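Pseudopodium-enriched atypical kinase 1 (Homo sapiens, PDB 6BHC) is a pseudokinase with an unusual catalytic cleft and a novel mode of dimerisation that probably acts in signalling as a scaffold more than as an enzyme. Local coordinates at residues K276-Y287 with L332-I343; I286-P295 with A310-R318. The protein carries 1 engineered substitution. All coordinates share one frame; numbering follows the deposited sequence.

Interaction 1: K276-Y287 with L332-I343; sequences KCDEFQTGILIY and LLNPNPSERILI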
loop_
_atom_site.group_PDB
_atom_site.type_symbol
_atom_site.label_atom_id
_atom_site.label_comp_id
_atom_site.label_asym_id
_atom_site.label_seq_id
_atom_site.Cartn_x
_atom_site.Cartn_y
_atom_site.Cartn_z
ATOM N N LYS A 276 -36.003 20.653 2.870
ATOM C CA LYS A 276 -35.259 20.109 3.998
ATOM C C LYS A 276 -35.970 18.901 4.598
ATOM O O LYS A 276 -35.810 18.600 5.782
ATOM C CB LYS A 276 -35.037 21.184 5.062
ATOM C CG LYS A 276 -34.227 22.383 4.593
ATOM C CD LYS A 276 -32.744 22.067 4.541
ATOM C CE LYS A 276 -31.929 23.307 4.209
ATOM N NZ LYS A 276 -32.113 24.387 5.220
ATOM N N CYS A 277 -36.758 18.197 3.782
ATOM C CA CYS A 277 -37.561 17.087 4.288
ATOM C C CYS A 277 -36.688 15.905 4.699
ATOM O O CYS A 277 -36.886 15.319 5.770
ATOM C CB CYS A 277 -38.583 16.659 3.236
ATOM S SG CYS A 277 -39.585 15.233 3.717
ATOM N N ASP A 278 -35.719 15.534 3.857
ATOM C CA ASP A 278 -34.892 14.370 4.167
ATOM C C ASP A 278 -33.993 14.617 5.372
ATOM O O ASP A 278 -33.717 13.686 6.138
ATOM C CB ASP A 278 -34.055 13.972 2.952
ATOM C CG ASP A 278 -34.894 13.367 1.840
ATOM O OD1 ASP A 278 -36.036 12.941 2.118
ATOM O OD2 ASP A 278 -34.406 13.308 0.691
ATOM N N GLU A 279 -33.528 15.856 5.558
ATOM C CA GLU A 279 -32.732 16.170 6.740
ATOM C C GLU A 279 -33.548 15.993 8.016
ATOM O O GLU A 279 -33.051 15.454 9.013
ATOM C CB GLU A 279 -32.186 17.597 6.644
ATOM C CG GLU A 279 -31.049 17.779 5.639
ATOM C CD GLU A 279 -31.528 17.883 4.201
ATOM O OE1 GLU A 279 -32.750 17.781 3.964
ATOM O OE2 GLU A 279 -30.679 18.074 3.303
ATOM N N PHE A 280 -34.809 16.432 8.000
ATOM C CA PHE A 280 -35.655 16.302 9.181
ATOM C C PHE A 280 -35.931 14.839 9.509
ATOM O O PHE A 280 -35.929 14.450 10.682
ATOM C CB PHE A 280 -36.964 17.064 8.973
ATOM C CG PHE A 280 -37.902 16.995 10.145
ATOM C CD1 PHE A 280 -37.782 17.888 11.197
ATOM C CD2 PHE A 280 -38.907 16.043 10.190
ATOM C CE1 PHE A 280 -38.643 17.829 12.275
ATOM C CE2 PHE A 280 -39.773 15.979 11.264
ATOM C CZ PHE A 280 -39.641 16.874 12.307
ATOM N N GLN A 281 -36.171 14.011 8.487
ATOM C CA GLN A 281 -36.440 12.598 8.742
ATOM C C GLN A 281 -35.192 11.863 9.213
ATOM O O GLN A 281 -35.298 10.879 9.955
ATOM C CB GLN A 281 -37.014 11.937 7.488
ATOM C CG GLN A 281 -38.425 12.392 7.150
ATOM C CD GLN A 281 -39.026 11.640 5.975
ATOM O OE1 GLN A 281 -38.320 10.982 5.211
ATOM N NE2 GLN A 281 -40.343 11.735 5.826
ATOM N N THR A 282 -34.008 12.324 8.804
ATOM C CA THR A 282 -32.770 11.729 9.297
ATOM C C THR A 282 -32.593 11.973 10.791
ATOM O O THR A 282 -32.044 11.119 11.498
ATOM C CB THR A 282 -31.577 12.282 8.514
ATOM O OG1 THR A 282 -31.745 11.989 7.121
ATOM C CG2 THR A 282 -30.276 11.660 8.996
ATOM N N GLY A 283 -33.062 13.119 11.292
ATOM C CA GLY A 283 -32.989 13.377 12.719
ATOM C C GLY A 283 -33.847 12.430 13.533
ATOM O O GLY A 283 -33.476 12.051 14.648
ATOM N N ILE A 284 -35.001 12.036 12.994
ATOM C CA ILE A 284 -35.833 11.038 13.659
ATOM C C ILE A 284 -35.137 9.684 13.668
ATOM O O ILE A 284 -35.212 8.938 14.652
ATOM C CB ILE A 284 -37.213 10.962 12.981
ATOM C CG1 ILE A 284 -37.967 12.282 13.154
ATOM C CG2 ILE A 284 -38.028 9.800 13.534
ATOM C CD1 ILE A 284 -39.351 12.275 12.549
ATOM N N LEU A 285 -34.440 9.349 12.578
ATOM C CA LEU A 285 -33.767 8.056 12.498
ATOM C C LEU A 285 -32.673 7.921 13.546
ATOM O O LEU A 285 -32.396 6.809 14.009
ATOM C CB LEU A 285 -33.182 7.851 11.101
ATOM C CG LEU A 285 -34.176 7.772 9.943
ATOM C CD1 LEU A 285 -33.441 7.477 8.646
ATOM C CD2 LEU A 285 -35.240 6.722 10.214
ATOM N N ILE A 286 -32.038 9.032 13.929
ATOM C CA ILE A 286 -30.983 8.973 14.938
ATOM C C ILE A 286 -31.538 8.461 16.258
ATOM O O ILE A 286 -30.927 7.612 16.919
ATOM C CB ILE A 286 -30.319 10.352 15.101
ATOM C CG1 ILE A 286 -29.564 10.734 13.827
ATOM C CG2 ILE A 286 -29.386 10.356 16.304
ATOM C CD1 ILE A 286 -28.827 12.049 13.931
ATOM N N TYR A 287 -32.706 8.963 16.661
ATOM C CA TYR A 287 -33.341 8.472 17.879
ATOM C C TYR A 287 -33.701 6.996 17.760
ATOM O O TYR A 287 -33.465 6.216 18.690
ATOM C CB TYR A 287 -34.585 9.303 18.189
ATOM C CG TYR A 287 -34.306 10.623 18.875
ATOM C CD1 TYR A 287 -33.878 11.733 18.153
ATOM C CD2 TYR A 287 -34.488 10.762 20.245
ATOM C CE1 TYR A 287 -33.631 12.942 18.782
ATOM C CE2 TYR A 287 -34.244 11.965 20.881
ATOM C CZ TYR A 287 -33.816 13.050 20.146
ATOM O OH TYR A 287 -33.576 14.243 20.785
ATOM N N LEU A 332 -30.754 18.675 12.938
ATOM C CA LEU A 332 -31.602 18.139 11.883
ATOM C C LEU A 332 -33.085 18.312 12.187
ATOM O O LEU A 332 -33.894 18.349 11.254
ATOM C CB LEU A 332 -31.290 16.658 11.657
ATOM C CG LEU A 332 -29.917 16.318 11.072
ATOM C CD1 LEU A 332 -29.660 14.819 11.141
ATOM C CD2 LEU A 332 -29.806 16.813 9.638
ATOM N N LEU A 333 -33.459 18.416 13.462
ATOM C CA LEU A 333 -34.851 18.554 13.859
ATOM C C LEU A 333 -35.235 19.998 14.151
ATOM O O LEU A 333 -36.260 20.241 14.796
ATOM C CB LEU A 333 -35.144 17.676 15.076
ATOM C CG LEU A 333 -35.055 16.169 14.834
ATOM C CD1 LEU A 333 -35.333 15.408 16.118
ATOM C CD2 LEU A 333 -36.019 15.750 13.733
ATOM N N ASN A 334 -34.438 20.954 13.698
ATOM C CA ASN A 334 -34.769 22.360 13.869
ATOM C C ASN A 334 -36.082 22.660 13.152
ATOM O O ASN A 334 -36.190 22.408 11.943
ATOM C CB ASN A 334 -33.647 23.240 13.322
ATOM C CG ASN A 334 -33.799 24.700 13.713
ATOM O OD1 ASN A 334 -34.884 25.275 13.620
ATOM N ND2 ASN A 334 -32.706 25.306 14.157
ATOM N N PRO A 335 -37.095 23.191 13.846
ATOM C CA PRO A 335 -38.384 23.437 13.182
ATOM C C PRO A 335 -38.321 24.496 12.095
ATOM O O PRO A 335 -39.253 24.577 11.284
ATOM C CB PRO A 335 -39.296 23.876 14.335
ATOM C CG PRO A 335 -38.365 24.401 15.378
ATOM C CD PRO A 335 -37.115 23.579 15.267
ATOM N N ASN A 336 -37.262 25.304 12.045
ATOM C CA ASN A 336 -37.120 26.312 11.006
ATOM C C ASN A 336 -36.270 25.755 9.878
ATOM O O ASN A 336 -35.086 25.457 10.101
ATOM C CB ASN A 336 -36.486 27.579 11.568
ATOM C CG ASN A 336 -36.374 28.682 10.533
ATOM O OD1 ASN A 336 -37.083 28.681 9.527
ATOM N ND2 ASN A 336 -35.478 29.631 10.776
ATOM N N PRO A 337 -36.815 25.600 8.667
ATOM C CA PRO A 337 -36.020 24.997 7.582
ATOM C C PRO A 337 -34.777 25.793 7.224
ATOM O O PRO A 337 -33.749 25.199 6.874
ATOM C CB PRO A 337 -37.014 24.942 6.411
ATOM C CG PRO A 337 -38.365 25.043 7.039
ATOM C CD PRO A 337 -38.191 25.905 8.247
ATOM N N SER A 338 -34.840 27.125 7.307
ATOM C CA SER A 338 -33.686 27.945 6.946
ATOM C C SER A 338 -32.533 27.768 7.926
ATOM O O SER A 338 -31.373 27.972 7.551
ATOM C CB SER A 338 -34.090 29.417 6.867
ATOM O OG SER A 338 -34.571 29.881 8.117
ATOM N N GLU A 339 -32.824 27.396 9.173
ATOM C CA GLU A 339 -31.794 27.120 10.164
ATOM C C GLU A 339 -31.443 25.641 10.266
ATOM O O GLU A 339 -30.413 25.305 10.859
ATOM C CB GLU A 339 -32.228 27.638 11.543
ATOM C CG GLU A 339 -32.283 29.158 11.654
ATOM C CD GLU A 339 -30.933 29.778 11.978
ATOM O OE1 GLU A 339 -30.904 30.764 12.745
ATOM O OE2 GLU A 339 -29.902 29.282 11.475
ATOM N N ARG A 340 -32.267 24.758 9.709
ATOM C CA ARG A 340 -31.958 23.334 9.704
ATOM C C ARG A 340 -30.713 23.078 8.863
ATOM O O ARG A 340 -30.611 23.556 7.729
ATOM C CB ARG A 340 -33.149 22.544 9.160
ATOM C CG ARG A 340 -33.055 21.034 9.319
ATOM C CD ARG A 340 -34.323 20.378 8.793
ATOM N NE ARG A 340 -35.515 21.030 9.329
ATOM C CZ ARG A 340 -36.720 20.973 8.771
ATOM N NH1 ARG A 340 -36.905 20.291 7.649
ATOM N NH2 ARG A 340 -37.741 21.605 9.332
ATOM N N ILE A 341 -29.759 22.329 9.423
ATOM C CA ILE A 341 -28.486 22.130 8.739
ATOM C C ILE A 341 -28.685 21.292 7.479
ATOM O O ILE A 341 -29.663 20.549 7.328
ATOM C CB ILE A 341 -27.447 21.484 9.669
ATOM C CG1 ILE A 341 -27.888 20.073 10.064
ATOM C CG2 ILE A 341 -27.214 22.353 10.896
ATOM C CD1 ILE A 341 -26.803 19.269 10.754
ATOM N N LEU A 342 -27.732 21.421 6.561
ATOM C CA LEU A 342 -27.737 20.667 5.320
ATOM C C LEU A 342 -27.203 19.256 5.548
ATOM O O LEU A 342 -26.481 18.984 6.511
ATOM C CB LEU A 342 -26.898 21.380 4.258
ATOM C CG LEU A 342 -27.456 22.694 3.712
ATOM C CD1 LEU A 342 -26.391 23.449 2.932
ATOM C CD2 LEU A 342 -28.666 22.425 2.836
ATOM N N ILE A 343 -27.564 18.352 4.633
ATOM C CA ILE A 343 -27.140 16.963 4.765
ATOM C C ILE A 343 -25.635 16.817 4.575
ATOM O O ILE A 343 -25.053 15.817 5.011
ATOM C CB ILE A 343 -27.915 16.065 3.779
ATOM C CG1 ILE A 343 -28.018 14.638 4.323
ATOM C CG2 ILE A 343 -27.254 16.065 2.407
ATOM C CD1 ILE A 343 -28.884 14.515 5.561
#

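Interaction 2: I286-P295 with A310-R318; sequences IYEMLHLPNP and ADLPRIPFR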
loop_
_atom_site.group_PDB
_atom_site.type_symbol
_atom_site.label_atom_id
_atom_site.label_comp_id
_atom_site.label_asym_id
_atom_site.label_seq_id
_atom_site.Cartn_x
_atom_site.Cartn_y
_atom_site.Cartn_z
ATOM N N ILE A 286 -32.038 9.032 13.929
ATOM C CA ILE A 286 -30.983 8.973 14.938
ATOM C C ILE A 286 -31.538 8.461 16.258
ATOM O O ILE A 286 -30.927 7.612 16.919
ATOM C CB ILE A 286 -30.319 10.352 15.101
ATOM C CG1 ILE A 286 -29.564 10.734 13.827
ATOM C CG2 ILE A 286 -29.386 10.356 16.304
ATOM C CD1 ILE A 286 -28.827 12.049 13.931
ATOM N N TYR A 287 -32.706 8.963 16.661
ATOM C CA TYR A 287 -33.341 8.472 17.879
ATOM C C TYR A 287 -33.701 6.996 17.760
ATOM O O TYR A 287 -33.465 6.216 18.690
ATOM C CB TYR A 287 -34.585 9.303 18.189
ATOM C CG TYR A 287 -34.306 10.623 18.875
ATOM C CD1 TYR A 287 -33.878 11.733 18.153
ATOM C CD2 TYR A 287 -34.488 10.762 20.245
ATOM C CE1 TYR A 287 -33.631 12.942 18.782
ATOM C CE2 TYR A 287 -34.244 11.965 20.881
ATOM C CZ TYR A 287 -33.816 13.050 20.146
ATOM O OH TYR A 287 -33.576 14.243 20.785
ATOM N N GLU A 288 -34.269 6.595 16.620
ATOM C CA GLU A 288 -34.728 5.218 16.464
ATOM C C GLU A 288 -33.560 4.239 16.420
ATOM O O GLU A 288 -33.631 3.157 17.016
ATOM C CB GLU A 288 -35.589 5.097 15.205
ATOM C CG GLU A 288 -36.891 5.883 15.288
ATOM C CD GLU A 288 -37.747 5.753 14.041
ATOM O OE1 GLU A 288 -37.182 5.662 12.931
ATOM O OE2 GLU A 288 -38.989 5.740 14.175
ATOM N N MET A 289 -32.478 4.598 15.727
ATOM C CA MET A 289 -31.296 3.744 15.701
ATOM C C MET A 289 -30.647 3.613 17.072
ATOM O O MET A 289 -29.949 2.624 17.322
ATOM C CB MET A 289 -30.281 4.277 14.690
ATOM C CG MET A 289 -30.760 4.193 13.252
ATOM S SD MET A 289 -29.500 4.685 12.064
ATOM C CE MET A 289 -28.293 3.382 12.293
ATOM N N LEU A 290 -30.858 4.581 17.962
ATOM C CA LEU A 290 -30.387 4.491 19.335
ATOM C C LEU A 290 -31.421 3.861 20.263
ATOM O O LEU A 290 -31.366 4.081 21.479
ATOM C CB LEU A 290 -29.985 5.875 19.845
ATOM C CG LEU A 290 -28.811 6.501 19.095
ATOM C CD1 LEU A 290 -28.514 7.892 19.627
ATOM C CD2 LEU A 290 -27.578 5.610 19.182
ATOM N N HIS A 291 -32.361 3.093 19.709
ATOM C CA HIS A 291 -33.380 2.380 20.479
ATOM C C HIS A 291 -34.246 3.333 21.297
ATOM O O HIS A 291 -34.696 3.002 22.396
ATOM C CB HIS A 291 -32.749 1.311 21.373
ATOM C CG HIS A 291 -32.025 0.247 20.608
ATOM N ND1 HIS A 291 -30.655 0.229 20.473
ATOM C CD2 HIS A 291 -32.486 -0.821 19.914
ATOM C CE1 HIS A 291 -30.299 -0.812 19.741
ATOM N NE2 HIS A 291 -31.392 -1.466 19.388
ATOM N N LEU A 292 -34.488 4.520 20.761
ATOM C CA LEU A 292 -35.402 5.478 21.351
ATOM C C LEU A 292 -36.615 5.661 20.445
ATOM O O LEU A 292 -36.517 5.475 19.228
ATOM C CB LEU A 292 -34.720 6.834 21.568
ATOM C CG LEU A 292 -33.430 6.814 22.389
ATOM C CD1 LEU A 292 -32.777 8.187 22.388
ATOM C CD2 LEU A 292 -33.709 6.346 23.808
ATOM N N PRO A 293 -37.771 6.012 20.997
ATOM C CA PRO A 293 -38.942 6.242 20.147
ATOM C C PRO A 293 -38.780 7.503 19.312
ATOM O O PRO A 293 -37.914 8.345 19.559
ATOM C CB PRO A 293 -40.092 6.384 21.151
ATOM C CG PRO A 293 -39.436 6.833 22.409
ATOM C CD PRO A 293 -38.083 6.178 22.427
ATOM N N ASN A 294 -39.625 7.605 18.291
ATOM C CA ASN A 294 -39.757 8.823 17.513
ATOM C C ASN A 294 -40.053 9.990 18.454
ATOM O O ASN A 294 -41.049 9.942 19.193
ATOM C CB ASN A 294 -40.875 8.656 16.483
ATOM C CG ASN A 294 -41.071 9.884 15.601
ATOM O OD1 ASN A 294 -40.337 10.866 15.692
ATOM N ND2 ASN A 294 -42.070 9.821 14.728
ATOM N N PRO A 295 -39.215 11.030 18.477
ATOM C CA PRO A 295 -39.420 12.130 19.438
ATOM C C PRO A 295 -40.801 12.752 19.377
ATOM O O PRO A 295 -41.294 13.256 20.395
ATOM C CB PRO A 295 -38.337 13.141 19.041
ATOM C CG PRO A 295 -37.289 12.331 18.378
ATOM C CD PRO A 295 -37.991 11.210 17.678
ATOM N N ALA A 310 -34.268 22.378 24.142
ATOM C CA ALA A 310 -34.575 21.769 25.430
ATOM C C ALA A 310 -35.882 20.988 25.421
ATOM O O ALA A 310 -36.122 20.207 26.349
ATOM C CB ALA A 310 -34.624 22.842 26.520
ATOM N N ASP A 311 -36.728 21.174 24.407
ATOM C CA ASP A 311 -37.992 20.451 24.355
ATOM C C ASP A 311 -37.827 19.031 23.824
ATOM O O ASP A 311 -38.648 18.161 24.139
ATOM C CB ASP A 311 -38.998 21.213 23.492
ATOM C CG ASP A 311 -39.326 22.585 24.048
ATOM O OD1 ASP A 311 -39.488 22.714 25.279
ATOM O OD2 ASP A 311 -39.419 23.541 23.248
ATOM N N LEU A 312 -36.789 18.775 23.030
ATOM C CA LEU A 312 -36.598 17.451 22.461
ATOM C C LEU A 312 -36.200 16.448 23.545
ATOM O O LEU A 312 -35.518 16.801 24.510
ATOM C CB LEU A 312 -35.532 17.485 21.368
ATOM C CG LEU A 312 -35.896 18.230 20.083
ATOM C CD1 LEU A 312 -34.702 18.303 19.147
ATOM C CD2 LEU A 312 -37.077 17.562 19.394
ATOM N N PRO A 313 -36.622 15.190 23.409
ATOM C CA PRO A 313 -36.220 14.170 24.387
ATOM C C PRO A 313 -34.712 13.967 24.383
ATOM O O PRO A 313 -34.061 14.026 23.337
ATOM C CB PRO A 313 -36.960 12.913 23.917
ATOM C CG PRO A 313 -38.095 13.424 23.084
ATOM C CD PRO A 313 -37.573 14.661 22.418
ATOM N N ARG A 314 -34.160 13.725 25.569
ATOM C CA ARG A 314 -32.717 13.628 25.737
ATOM C C ARG A 314 -32.219 12.247 25.329
ATOM O O ARG A 314 -32.774 11.227 25.745
ATOM C CB ARG A 314 -32.330 13.916 27.188
ATOM C CG ARG A 314 -32.847 15.242 27.721
ATOM C CD ARG A 314 -32.116 16.422 27.101
ATOM N NE ARG A 314 -32.732 17.694 27.469
ATOM C CZ ARG A 314 -32.463 18.362 28.586
ATOM N NH1 ARG A 314 -31.584 17.881 29.455
ATOM N NH2 ARG A 314 -33.075 19.511 28.837
ATOM N N ILE A 315 -31.169 12.220 24.519
ATOM C CA ILE A 315 -30.512 10.958 24.173
ATOM C C ILE A 315 -29.613 10.542 25.330
ATOM O O ILE A 315 -28.831 11.371 25.826
ATOM C CB ILE A 315 -29.715 11.107 22.881
ATOM C CG1 ILE A 315 -30.657 11.353 21.701
ATOM C CG2 ILE A 315 -28.857 9.873 22.641
ATOM C CD1 ILE A 315 -29.952 11.483 20.369
ATOM N N PRO A 316 -29.697 9.296 25.799
ATOM C CA PRO A 316 -28.859 8.871 26.926
ATOM C C PRO A 316 -27.375 8.990 26.599
ATOM O O PRO A 316 -26.941 8.718 25.479
ATOM C CB PRO A 316 -29.273 7.412 27.147
ATOM C CG PRO A 316 -30.639 7.308 26.547
ATOM C CD PRO A 316 -30.634 8.241 25.375
ATOM N N PHE A 317 -26.600 9.402 27.601
ATOM C CA PHE A 317 -25.163 9.639 27.454
ATOM C C PHE A 317 -24.432 8.351 27.817
ATOM O O PHE A 317 -24.113 8.094 28.979
ATOM C CB PHE A 317 -24.737 10.813 28.326
ATOM C CG PHE A 317 -23.263 11.085 28.317
ATOM C CD1 PHE A 317 -22.587 11.284 27.125
ATOM C CD2 PHE A 317 -22.556 11.170 29.506
ATOM C CE1 PHE A 317 -21.230 11.543 27.119
ATOM C CE2 PHE A 317 -21.200 11.433 29.505
ATOM C CZ PHE A 317 -20.537 11.621 28.309
ATOM N N ARG A 318 -24.157 7.527 26.803
ATOM C CA ARG A 318 -23.637 6.184 27.023
ATOM C C ARG A 318 -22.329 5.881 26.304
ATOM O O ARG A 318 -21.698 4.870 26.628
ATOM C CB ARG A 318 -24.678 5.135 26.602
ATOM C CG ARG A 318 -26.026 5.302 27.283
ATOM C CD ARG A 318 -27.120 4.563 26.538
ATOM N NE ARG A 318 -26.953 3.116 26.603
ATOM C CZ ARG A 318 -27.801 2.247 26.063
ATOM N NH1 ARG A 318 -28.875 2.680 25.417
ATOM N NH2 ARG A 318 -27.575 0.947 26.169
HETATM O O HOH W 1 -29.883 5.219 23.725
#

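Interaction 1: K276-Y287 with L332-I343
Lys276 and Arg340 exchange hydrogen bonds: Arg340 NH1 gives one to Lys276 O (2.7 Å), and Lys276 NZ returns one to Arg340 O (3.0 Å). The first lies in the guanidinium plane but reaches the carbonyl from above, 57° out of its plane, on the face opposite to the one used by Phe280 N in the helix. The lysine chain folds back at chi2 (-78°) and again at chi4, which brings NZ round to the carbonyls of the 332-343 turn; Pro337 O is a further acceptor of Lys276 NZ, though that bond is modelled doubtfully short. Within the turn, Arg340 NE and NH2 grip Asn334 O side-on. Phe280 CD1 lies over the centre of the guanidinium and Pro337 CA toward the rim of its other face, while the in-plane bonds to Lys276 O and Asn334 O set the group's orientation. Glu279 OE2 is held mainly by a salt bridge to Lys195 and takes a further, weak bond from Ile343 N (3.4 Å).

Packing and CH contacts take up the middle. Leu332 enters as a knob among Glu279, Thr282, Gly283 and Ile286, its CB 3.4 Å from Glu279 O. Leu333 sends CD2 over one face of the Phe280 ring, a CH-pi contact 3.9 Å from the centroid and 22° off the normal. The missing side chain at Gly283 lets the backbones come close; a beta-carbon there would lie 2.8 Å from Leu333 CG, a clash. Phe280 CA makes a CA-H...O contact with Leu332 O (3.4 Å).

Asp278 OD1 and OD2 accept from the backbone N of Cys202 and His201, in the segment that matches the kinase catalytic loop, which marks helix 277-289 as the F helix of the C-lobe. Arg340 NH2 and Glu267 form the kinase family's salt bridge between the APE glutamate and the arginine preceding the lobe's last canonical helix.

Interaction 2: I286-P295 with A310-R318
Tyr287 is clasped by the 310-318 loop at its hydroxyl and on one ring face. OH donates to Pro313 O over 2.6 Å, in the carbonyl plane, and that oxygen also lies at the ring's edge in the plane of the ring; Gln326 NE2 forms a second hydrogen bond to the hydroxyl. Ile315 CG1 sits over one face, 4.1 Å from the ring centroid and 25° off the normal, in a CH-pi contact. Pro295 CG covers the opposite face near its centre, so the ring is sandwiched and its rotation is fixed. Pro295 CB in turn meets Pro313 CD at 3.8 Å, which ties the proline on the ring's face to the loop.

A phenylalanine in place of Tyr287 would probably leave Pro313 O without its hydroxyl donor and Gln326 without its acceptor, weakening the loop's hold on the helix.

The 286-295 segment turns here because helix 277-289 ends in a Schellman motif: His291 has positive phi (60°), Leu292 N bonds to Tyr287 O, and His291 N bonds to Glu288 O. Leu290, at the helix end, and Leu292, just past the reversal, both bear on Ile315. Leu290 CD1 touches Ile315 CG2 (3.6 Å), the side chains crossing near a right angle, while Ile315 CG1, placed beside the backbone N by chi1 of -66°, meets Leu292 CD1 at 3.9 Å. Ile315 N is itself held by Gln326 OE1.

Beyond Ile315 the contact thins toward solvent. Leu292 CD1 meets Pro316 CD at 3.7 Å, and both residues are partly exposed. Past them Arg318 makes no direct contact with 286-295: a water donates to Leu290 O (2.9 Å) and accepts from Arg318 NH1, bridging the separation at the loop's far end.

In the fold
Both contacts are built on helix 277-289, and their centres lie about 14 Å apart on the same side of the chain's centre. The order along the chain is 276-287, 286-295, 310-318, 332-343, so interaction 2 is nested inside the loop closed by interaction 1, and the two share Ile286 and Tyr287. Helix 322-332 connects the partner segments, leaving 310-318 before it and 332-343 after it. The contacts meet directly: Leu333 CB lies 4.1 Å from Leu312 CD1, and Ile284 CG2 lies 3.3 Å from Asn294 OD1. One contact binds the helix along its length, the other at its C-terminal end, consistent with an F helix organising a kinase C-lobe.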